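Long-range contacts in uncharacterized protein (Bacteroides ovatus, PDB 4DQA), which is of unknown function but probably binds carbohydrate through a concanavalin A-like lectin domain that follows an N-terminal domain of the BT_3987-like family: residues 180-186 against 260-266; 41-47 against 79-85; 169-174 against 218-222. All blocks are in the same frame, centred on the assembly; numbering follows the deposited sequence.

Contact 1 of 3, residues 180-186 against 260-266; sequences IMGTEGV and SDMGFYI
I180 ends strand 178-180. I180 O accepts a CA-H...O contact from I266 CA at 3.5 Å. I180 and M181 both face L189, a classic beta bulge, and the chain turns a corner at M181 and G182. M181 is selenomethionine with chi1 p. It forms an antiparallel non-hydrogen-bonded pair with I266, CA to CA 4.3 Å, and M181 CB lies 4.2 Å from F264 CZ and I266 CG1. G182 pairs with Y265 through two hydrogen bonds, G182 N to Y265 O and Y265 N to G182 O, each 2.9 Å. Its phi of 138° suits glycine, and G182 CA sits over the F264 ring face, 3.8 Å from the centroid, a CH-pi contact. The corner at 181-182 pairs with strand 264-266, an outermost strand of a five-stranded antiparallel sheet of the concanavalin A-like domain. T183 CG2 reaches S260 O at 3.4 Å; T183 OG1 is hydrogen-bonded to P258 O. A water joins G182 O, E184 N and G263 O, each at 2.9 Å. E184 O lies 3.5 Å from M262 SE, in the type II' turn S260-G263, while the E184 carboxylate salt-bridges R277. V186 CG2 meets S260 OG at 3.5 Å, whose hydrogen bond goes to D257 O.

Contact 2 of 3, residues 41-47 against 79-85; sequences SQVDVSY and TTSSISS
Strand 80-83 runs antiparallel to strand 43-47, with axes 4.5 Å apart at closest and 147° between their directions. The register pairs T80 with S46, S81 with V45, S82 with D44 and I83 with V43. T79 precedes the strand. T79 O accepts a hydrogen bond from Y47 N at 2.9 Å and lies 3.1 Å from S46 CA. T80 makes a non-hydrogen-bonded pair with S46, CA to CA 4.1 Å, and T80 CG2 lies 4.0 Å from S46 CB. S81 makes a hydrogen-bonded pair with V45: S81 N to V45 O is 2.9 Å and V45 N to S81 O is 3.0 Å. S81 CB lies near the plane of the Y47 ring, at its edge, 4.3 Å from CE2. S81 OG is hydrogen-bonded to D91 O. S82 faces D44 in a non-hydrogen-bonded pair, CA to CA 4.3 Å, with S82 CB 3.5 Å from D44 OD1. D44 OD1 accepts a 2.8 Å hydrogen bond from Q42 NE2, and a water links it to S81 O, 3.0 Å from each. I83 closes the strand with hydrogen bonds I83 N to V43 O at 2.7 Å and V43 N to I83 O at 3.1 Å. I83 is chi1 m; its CD1 lies 4.3 Å from V45 CG1. Strand 43-49 also pairs with 107-117 in this mixed sheet of the BT_3987-like (E-set) domain. Backbone hydrogen bonds set the register; V43, V45 and I83 pack on strand 27-35, while the face with D44, S46, T80 and S82 is polar.

Contact 3 of 3, residues 169-174 against 218-222; sequences INVDYF and LLTNR
This is a mixed polar and apolar contact between a strand with its continuation and a loop, in the concanavalin A-like domain. Residues 169-171 belong to strand 163-171 of a large antiparallel sheet, and 172-174 lead on from it. Residues 218-222 form the loop that enters strand 223-231, the neighbour of 163-171 in that sheet. The contact thus lies where these two antiparallel strands meet their loops. The nearest CA pairs are N170 with R222, 5.4 Å, and V171 with T220, 4.9 Å. N221 N donates a hydrogen bond to V171 O, 2.9 Å. N221 takes a left-handed conformation, phi 59° and psi 39°, at this point. R222 O receives a CA-H...O contact from N170 CA at 3.5 Å. N170 is chi1 t, and N170 OD1 lies 3.3 Å from N221 CA. A water joins N170 ND2 to N221 OD1, 3.0 Å from each. On the apolar side I169 is chi1 p, and I169 CD1 meets L218 CD1 at 4.1 Å. F174, chi1 m, points toward the loop. F174 CZ lies 3.4 Å from L218 O and 4.0 Å from L218 CB, and F174 CE2 lies 3.5 Å from T220 CG2. L219 O sits at the edge of the F174 ring. I191 touches both I169 and F174. A second water fills the space between the backbones: it accepts from V171 N at 2.8 Å and donates to L219 O at 2.7 Å and R222 O at 2.6 Å.

In the fold
From the N terminus, contact 2 comes first. It closes a loop of 31 residues that contains helix 52-62, and it belongs to the N-terminal domain. Contacts 1 and 3 follow in the lectin-like domain. Their segments alternate along the chain, 169-174, 180-186, 218-222 and 260-266, so the two loops cross. Contact 3 ties strand 163-171 and what follows it to the loop entering strand 223-231. Contact 1 joins the corner after strand 178-180 to strand 264-266. The two touch, with I180 CD1 4.1 Å from I169 CD1, though their centres are 22 Å apart. Contact 2 lies far off, its centre about 70 Å from that of contact 1.

Contact 1 of 3, residues 180-186 against 260-266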
loop_
_atom_site.group_PDB
_atom_site.type_symbol
_atom_site.label_atom_id
_atom_site.label_comp_id
_atom_site.label_asym_id
_atom_site.label_seq_id
_atom_site.Cartn_x
_atom_site.Cartn_y
_atom_site.Cartn_z
ATOM N N ILE A 180 10.486 -19.204 -1.959
ATOM C CA ILE A 180 10.045 -17.803 -2.007
ATOM C C ILE A 180 11.231 -16.934 -1.653
ATOM O O ILE A 180 11.791 -16.277 -2.522
ATOM C CB ILE A 180 8.838 -17.537 -1.146
ATOM C CG1 ILE A 180 7.662 -18.363 -1.658
ATOM C CG2 ILE A 180 8.449 -16.034 -1.240
ATOM C CD1 ILE A 180 6.480 -18.367 -0.702
HETATM N N MSE A 181 11.654 -16.935 -0.400
HETATM C CA MSE A 181 12.752 -16.079 0.034
HETATM C C MSE A 181 13.375 -16.589 1.335
HETATM O O MSE A 181 12.657 -17.136 2.179
HETATM C CB MSE A 181 12.216 -14.651 0.238
HETATM C CG MSE A 181 10.929 -14.596 1.071
HETATM SE SE MSE A 181 9.853 -12.956 0.953
HETATM C CE MSE A 181 11.188 -11.717 1.656
ATOM N N GLY A 182 14.671 -16.348 1.529
ATOM C CA GLY A 182 15.302 -16.591 2.805
ATOM C C GLY A 182 16.662 -17.233 2.683
ATOM O O GLY A 182 17.250 -17.254 1.582
ATOM N N THR A 183 17.114 -17.786 3.803
ATOM C CA THR A 183 18.432 -18.343 3.936
ATOM C C THR A 183 18.308 -19.827 4.198
ATOM O O THR A 183 17.943 -20.253 5.287
ATOM C CB THR A 183 19.187 -17.619 5.050
ATOM O OG1 THR A 183 19.167 -16.217 4.745
ATOM C CG2 THR A 183 20.630 -18.119 5.170
ATOM N N GLU A 184 18.585 -20.627 3.177
ATOM C CA GLU A 184 18.439 -22.073 3.279
ATOM C C GLU A 184 19.243 -22.653 4.428
ATOM O O GLU A 184 20.411 -22.304 4.644
ATOM C CB GLU A 184 18.815 -22.738 1.948
ATOM C CG GLU A 184 18.907 -24.282 1.979
ATOM C CD GLU A 184 17.632 -24.998 2.347
ATOM O OE1 GLU A 184 16.561 -24.350 2.360
ATOM O OE2 GLU A 184 17.712 -26.217 2.635
ATOM N N GLY A 185 18.580 -23.507 5.209
ATOM C CA GLY A 185 19.208 -24.151 6.339
ATOM C C GLY A 185 19.103 -23.316 7.606
ATOM O O GLY A 185 19.423 -23.807 8.684
ATOM N N VAL A 186 18.632 -22.078 7.467
ATOM C CA VAL A 186 18.588 -21.146 8.587
ATOM C C VAL A 186 17.198 -20.540 8.812
ATOM O O VAL A 186 16.618 -20.702 9.895
ATOM C CB VAL A 186 19.628 -20.023 8.397
ATOM C CG1 VAL A 186 19.578 -19.023 9.542
ATOM C CG2 VAL A 186 21.044 -20.627 8.269
ATOM N N SER A 260 24.394 -16.170 6.757
ATOM C CA SER A 260 25.126 -17.401 6.991
ATOM C C SER A 260 24.996 -18.374 5.816
ATOM O O SER A 260 24.017 -18.399 5.062
ATOM C CB SER A 260 24.837 -18.051 8.369
ATOM O OG SER A 260 23.467 -18.140 8.695
ATOM N N ASP A 261 26.063 -19.143 5.649
ATOM C CA ASP A 261 26.218 -20.054 4.528
ATOM C C ASP A 261 26.142 -19.350 3.161
ATOM O O ASP A 261 26.869 -18.378 2.898
ATOM C CB ASP A 261 25.190 -21.178 4.658
ATOM C CG ASP A 261 25.184 -21.785 6.033
ATOM O OD1 ASP A 261 26.262 -21.798 6.670
ATOM O OD2 ASP A 261 24.115 -22.254 6.484
HETATM N N MSE A 262 25.257 -19.827 2.292
HETATM C CA MSE A 262 25.060 -19.244 0.964
HETATM C C MSE A 262 24.321 -17.909 1.013
HETATM O O MSE A 262 24.246 -17.159 0.007
HETATM C CB MSE A 262 24.240 -20.206 0.107
HETATM C CG MSE A 262 22.725 -20.088 0.320
HETATM SE SE MSE A 262 22.135 -20.904 1.995
HETATM C CE MSE A 262 22.569 -22.736 1.559
ATOM N N GLY A 263 23.758 -17.615 2.184
ATOM C CA GLY A 263 23.125 -16.348 2.402
ATOM C C GLY A 263 21.714 -16.347 1.854
ATOM O O GLY A 263 21.127 -17.394 1.555
ATOM N N PHE A 264 21.194 -15.152 1.723
ATOM C CA PHE A 264 19.796 -14.912 1.465
ATOM C C PHE A 264 19.535 -14.911 -0.038
ATOM O O PHE A 264 20.245 -14.260 -0.810
ATOM C CB PHE A 264 19.416 -13.560 2.073
ATOM C CG PHE A 264 17.945 -13.305 2.190
ATOM C CD1 PHE A 264 17.214 -12.831 1.105
ATOM C CD2 PHE A 264 17.286 -13.462 3.403
ATOM C CE1 PHE A 264 15.854 -12.568 1.195
ATOM C CE2 PHE A 264 15.917 -13.188 3.496
ATOM C CZ PHE A 264 15.209 -12.729 2.404
ATOM N N TYR A 265 18.482 -15.605 -0.436
ATOM C CA TYR A 265 18.047 -15.644 -1.829
ATOM C C TYR A 265 16.568 -15.400 -1.952
ATOM O O TYR A 265 15.792 -15.761 -1.059
ATOM C CB TYR A 265 18.338 -17.009 -2.472
ATOM C CG TYR A 265 19.753 -17.149 -2.980
ATOM C CD1 TYR A 265 20.101 -16.596 -4.208
ATOM C CD2 TYR A 265 20.741 -17.768 -2.238
ATOM C CE1 TYR A 265 21.400 -16.711 -4.687
ATOM C CE2 TYR A 265 22.058 -17.876 -2.711
ATOM C CZ TYR A 265 22.364 -17.314 -3.948
ATOM O OH TYR A 265 23.686 -17.449 -4.388
ATOM N N ILE A 266 16.183 -14.815 -3.086
ATOM C CA ILE A 266 14.788 -14.734 -3.507
ATOM C C ILE A 266 14.647 -15.563 -4.778
ATOM O O ILE A 266 15.454 -15.459 -5.704
ATOM C CB ILE A 266 14.361 -13.270 -3.799
ATOM C CG1 ILE A 266 14.471 -12.450 -2.514
ATOM C CG2 ILE A 266 12.948 -13.222 -4.372
ATOM C CD1 ILE A 266 14.508 -10.949 -2.749
HETATM O O HOH W 1 19.131 -19.245 0.701
#

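Contact 2 of 3, residues 41-47 against 79-85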
loop_
_atom_site.group_PDB
_atom_site.type_symbol
_atom_site.label_atom_id
_atom_site.label_comp_id
_atom_site.label_asym_id
_atom_site.label_seq_id
_atom_site.Cartn_x
_atom_site.Cartn_y
_atom_site.Cartn_z
ATOM N N SER A 41 -33.682 41.144 0.246
ATOM C CA SER A 41 -32.533 41.804 -0.359
ATOM C C SER A 41 -31.491 40.778 -0.773
ATOM O O SER A 41 -31.511 39.644 -0.320
ATOM C CB SER A 41 -31.932 42.820 0.608
ATOM O OG SER A 41 -31.611 42.201 1.837
ATOM N N GLN A 42 -30.604 41.178 -1.667
ATOM C CA GLN A 42 -29.512 40.328 -2.084
ATOM C C GLN A 42 -28.638 40.018 -0.881
ATOM O O GLN A 42 -28.327 40.897 -0.081
ATOM C CB GLN A 42 -28.702 41.035 -3.163
ATOM C CG GLN A 42 -27.453 40.291 -3.620
ATOM C CD GLN A 42 -26.804 40.977 -4.809
ATOM O OE1 GLN A 42 -27.461 41.235 -5.818
ATOM N NE2 GLN A 42 -25.526 41.300 -4.689
ATOM N N VAL A 43 -28.241 38.753 -0.763
ATOM C CA VAL A 43 -27.320 38.320 0.267
ATOM C C VAL A 43 -25.994 37.964 -0.398
ATOM O O VAL A 43 -25.940 37.126 -1.311
ATOM C CB VAL A 43 -27.862 37.094 1.014
ATOM C CG1 VAL A 43 -26.789 36.421 1.858
ATOM C CG2 VAL A 43 -29.051 37.517 1.880
ATOM N N ASP A 44 -24.928 38.618 0.042
ATOM C CA ASP A 44 -23.624 38.409 -0.543
ATOM C C ASP A 44 -22.845 37.354 0.216
ATOM O O ASP A 44 -22.909 37.277 1.444
ATOM C CB ASP A 44 -22.848 39.711 -0.565
ATOM C CG ASP A 44 -23.518 40.751 -1.436
ATOM O OD1 ASP A 44 -23.820 40.403 -2.604
ATOM O OD2 ASP A 44 -23.760 41.887 -0.956
ATOM N N VAL A 45 -22.134 36.515 -0.526
ATOM C CA VAL A 45 -21.345 35.446 0.091
ATOM C C VAL A 45 -19.958 35.389 -0.503
ATOM O O VAL A 45 -19.664 35.997 -1.544
ATOM C CB VAL A 45 -22.028 34.060 -0.043
ATOM C CG1 VAL A 45 -23.412 34.050 0.605
ATOM C CG2 VAL A 45 -22.097 33.611 -1.512
ATOM N N SER A 46 -19.073 34.687 0.180
ATOM C CA SER A 46 -17.765 34.419 -0.384
ATOM C C SER A 46 -17.247 33.109 0.151
ATOM O O SER A 46 -17.827 32.529 1.075
ATOM C CB SER A 46 -16.779 35.541 -0.095
ATOM O OG SER A 46 -16.411 35.566 1.286
ATOM N N TYR A 47 -16.155 32.646 -0.423
ATOM C CA TYR A 47 -15.641 31.323 -0.109
ATOM C C TYR A 47 -14.154 31.330 0.155
ATOM O O TYR A 47 -13.406 32.186 -0.337
ATOM C CB TYR A 47 -15.946 30.363 -1.269
ATOM C CG TYR A 47 -17.418 30.264 -1.593
ATOM C CD1 TYR A 47 -18.258 29.462 -0.824
ATOM C CD2 TYR A 47 -17.987 30.975 -2.644
ATOM C CE1 TYR A 47 -19.601 29.382 -1.086
ATOM C CE2 TYR A 47 -19.339 30.883 -2.923
ATOM C CZ TYR A 47 -20.140 30.085 -2.135
ATOM O OH TYR A 47 -21.493 29.997 -2.418
ATOM N N THR A 79 -14.136 34.486 -5.944
ATOM C CA THR A 79 -14.165 34.233 -4.517
ATOM C C THR A 79 -15.534 34.598 -3.949
ATOM O O THR A 79 -15.985 34.045 -2.945
ATOM C CB THR A 79 -13.056 35.060 -3.846
ATOM O OG1 THR A 79 -11.781 34.627 -4.344
ATOM C CG2 THR A 79 -13.077 34.899 -2.349
ATOM N N THR A 80 -16.198 35.542 -4.592
ATOM C CA THR A 80 -17.492 36.020 -4.133
ATOM C C THR A 80 -18.654 35.581 -5.030
ATOM O O THR A 80 -18.491 35.317 -6.235
ATOM C CB THR A 80 -17.520 37.574 -4.051
ATOM O OG1 THR A 80 -17.395 38.138 -5.368
ATOM C CG2 THR A 80 -16.414 38.108 -3.169
ATOM N N SER A 81 -19.830 35.485 -4.420
ATOM C CA SER A 81 -21.072 35.286 -5.146
ATOM C C SER A 81 -22.212 35.956 -4.397
ATOM O O SER A 81 -21.971 36.737 -3.465
ATOM C CB SER A 81 -21.344 33.798 -5.349
ATOM O OG SER A 81 -22.368 33.653 -6.321
ATOM N N SER A 82 -23.440 35.674 -4.795
ATOM C CA SER A 82 -24.584 36.278 -4.142
ATOM C C SER A 82 -25.813 35.410 -4.323
ATOM O O SER A 82 -25.849 34.548 -5.206
ATOM C CB SER A 82 -24.828 37.695 -4.662
ATOM O OG SER A 82 -25.242 37.659 -6.025
ATOM N N ILE A 83 -26.786 35.620 -3.443
ATOM C CA ILE A 83 -28.081 34.952 -3.525
ATOM C C ILE A 83 -29.073 36.051 -3.820
ATOM O O ILE A 83 -29.272 36.956 -3.010
ATOM C CB ILE A 83 -28.432 34.258 -2.199
ATOM C CG1 ILE A 83 -27.349 33.234 -1.857
ATOM C CG2 ILE A 83 -29.813 33.573 -2.292
ATOM C CD1 ILE A 83 -27.337 32.776 -0.441
ATOM N N SER A 84 -29.696 35.970 -4.988
ATOM C CA SER A 84 -30.629 37.004 -5.424
ATOM C C SER A 84 -31.841 37.104 -4.503
ATOM O O SER A 84 -32.281 36.116 -3.925
ATOM C CB SER A 84 -31.087 36.703 -6.852
ATOM O OG SER A 84 -29.983 36.718 -7.743
ATOM N N SER A 85 -32.391 38.302 -4.375
ATOM C CA SER A 85 -33.567 38.508 -3.538
ATOM C C SER A 85 -34.670 37.524 -3.916
ATOM O O SER A 85 -34.969 37.325 -5.095
ATOM C CB SER A 85 -34.075 39.950 -3.665
ATOM O OG SER A 85 -35.235 40.152 -2.872
HETATM O O HOH W 2 -31.224 36.987 -0.991
HETATM O O HOH W 3 -21.327 39.575 -4.011
#

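Contact 3 of 3, residues 169-174 against 218-222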
loop_
_atom_site.group_PDB
_atom_site.type_symbol
_atom_site.label_atom_id
_atom_site.label_comp_id
_atom_site.label_asym_id
_atom_site.label_seq_id
_atom_site.Cartn_x
_atom_site.Cartn_y
_atom_site.Cartn_z
ATOM N N ILE A 169 2.553 -13.043 -4.289
ATOM C CA ILE A 169 2.997 -14.122 -5.170
ATOM C C ILE A 169 1.844 -14.663 -5.991
ATOM O O ILE A 169 0.683 -14.614 -5.616
ATOM C CB ILE A 169 3.655 -15.301 -4.396
ATOM C CG1 ILE A 169 2.627 -16.015 -3.517
ATOM C CG2 ILE A 169 4.837 -14.784 -3.594
ATOM C CD1 ILE A 169 3.177 -17.296 -2.910
ATOM N N ASN A 170 2.217 -15.188 -7.155
ATOM C CA ASN A 170 1.290 -15.832 -8.068
ATOM C C ASN A 170 2.036 -16.977 -8.711
ATOM O O ASN A 170 2.970 -16.773 -9.485
ATOM C CB ASN A 170 0.798 -14.838 -9.118
ATOM C CG ASN A 170 -0.294 -15.405 -9.987
ATOM O OD1 ASN A 170 -0.252 -16.571 -10.356
ATOM N ND2 ASN A 170 -1.305 -14.595 -10.284
ATOM N N VAL A 171 1.647 -18.194 -8.354
ATOM C CA VAL A 171 2.384 -19.381 -8.756
ATOM C C VAL A 171 1.908 -19.917 -10.106
ATOM O O VAL A 171 0.707 -20.147 -10.306
ATOM C CB VAL A 171 2.191 -20.487 -7.698
ATOM C CG1 VAL A 171 2.981 -21.721 -8.062
ATOM C CG2 VAL A 171 2.618 -19.996 -6.337
ATOM N N ASP A 172 2.856 -20.142 -11.021
ATOM C CA ASP A 172 2.534 -20.755 -12.297
ATOM C C ASP A 172 2.305 -22.262 -12.154
ATOM O O ASP A 172 1.351 -22.831 -12.724
ATOM C CB ASP A 172 3.638 -20.500 -13.327
ATOM C CG ASP A 172 3.638 -19.071 -13.865
ATOM O OD1 ASP A 172 2.570 -18.436 -13.917
ATOM O OD2 ASP A 172 4.715 -18.608 -14.278
ATOM N N TYR A 173 3.216 -22.910 -11.435
ATOM C CA TYR A 173 3.102 -24.317 -11.099
ATOM C C TYR A 173 3.991 -24.640 -9.916
ATOM O O TYR A 173 4.963 -23.937 -9.629
ATOM C CB TYR A 173 3.465 -25.215 -12.282
ATOM C CG TYR A 173 4.873 -25.139 -12.824
ATOM C CD1 TYR A 173 5.202 -24.228 -13.805
ATOM C CD2 TYR A 173 5.838 -26.059 -12.422
ATOM C CE1 TYR A 173 6.480 -24.212 -14.360
ATOM C CE2 TYR A 173 7.114 -26.060 -12.979
ATOM C CZ TYR A 173 7.425 -25.135 -13.934
ATOM O OH TYR A 173 8.702 -25.207 -14.491
ATOM N N PHE A 174 3.640 -25.721 -9.228
ATOM C CA PHE A 174 4.360 -26.172 -8.056
ATOM C C PHE A 174 5.204 -27.386 -8.410
ATOM O O PHE A 174 4.705 -28.396 -8.921
ATOM C CB PHE A 174 3.391 -26.590 -6.934
ATOM C CG PHE A 174 2.501 -25.487 -6.435
ATOM C CD1 PHE A 174 2.923 -24.595 -5.465
ATOM C CD2 PHE A 174 1.207 -25.371 -6.923
ATOM C CE1 PHE A 174 2.091 -23.562 -5.042
ATOM C CE2 PHE A 174 0.375 -24.362 -6.492
ATOM C CZ PHE A 174 0.796 -23.468 -5.554
ATOM N N LEU A 218 -2.193 -23.666 -1.561
ATOM C CA LEU A 218 -2.370 -22.540 -2.455
ATOM C C LEU A 218 -2.712 -23.047 -3.843
ATOM O O LEU A 218 -2.263 -24.124 -4.260
ATOM C CB LEU A 218 -1.094 -21.694 -2.555
ATOM C CG LEU A 218 -0.601 -21.081 -1.269
ATOM C CD1 LEU A 218 0.639 -20.256 -1.556
ATOM C CD2 LEU A 218 -1.695 -20.210 -0.644
ATOM N N LEU A 219 -3.530 -22.278 -4.550
ATOM C CA LEU A 219 -3.799 -22.493 -5.962
ATOM C C LEU A 219 -2.742 -21.836 -6.839
ATOM O O LEU A 219 -2.041 -20.916 -6.416
ATOM C CB LEU A 219 -5.163 -21.886 -6.326
ATOM C CG LEU A 219 -6.424 -22.531 -5.765
ATOM C CD1 LEU A 219 -7.585 -21.535 -5.896
ATOM C CD2 LEU A 219 -6.757 -23.774 -6.507
ATOM N N THR A 220 -2.660 -22.314 -8.076
ATOM C CA THR A 220 -1.910 -21.629 -9.119
ATOM C C THR A 220 -2.772 -20.517 -9.727
ATOM O O THR A 220 -4.002 -20.486 -9.573
ATOM C CB THR A 220 -1.511 -22.567 -10.278
ATOM O OG1 THR A 220 -2.696 -23.055 -10.943
ATOM C CG2 THR A 220 -0.686 -23.740 -9.787
ATOM N N ASN A 221 -2.104 -19.589 -10.415
ATOM C CA ASN A 221 -2.781 -18.562 -11.202
ATOM C C ASN A 221 -3.715 -17.718 -10.340
ATOM O O ASN A 221 -4.819 -17.365 -10.765
ATOM C CB ASN A 221 -3.558 -19.192 -12.370
ATOM C CG ASN A 221 -4.024 -18.160 -13.393
ATOM O OD1 ASN A 221 -3.360 -17.148 -13.630
ATOM N ND2 ASN A 221 -5.171 -18.411 -13.996
ATOM N N ARG A 222 -3.257 -17.416 -9.121
ATOM C CA ARG A 222 -4.011 -16.606 -8.168
ATOM C C ARG A 222 -3.004 -15.789 -7.369
ATOM O O ARG A 222 -2.000 -16.329 -6.885
ATOM C CB ARG A 222 -4.819 -17.520 -7.246
ATOM C CG ARG A 222 -5.543 -16.794 -6.176
ATOM C CD ARG A 222 -6.602 -17.633 -5.579
ATOM N NE ARG A 222 -7.099 -16.983 -4.378
ATOM C CZ ARG A 222 -8.075 -17.457 -3.626
ATOM N NH1 ARG A 222 -8.687 -18.588 -3.970
ATOM N NH2 ARG A 222 -8.434 -16.795 -2.537
HETATM O O HOH W 4 -3.532 -14.517 -12.268
HETATM O O HOH W 5 -0.796 -18.637 -7.035
#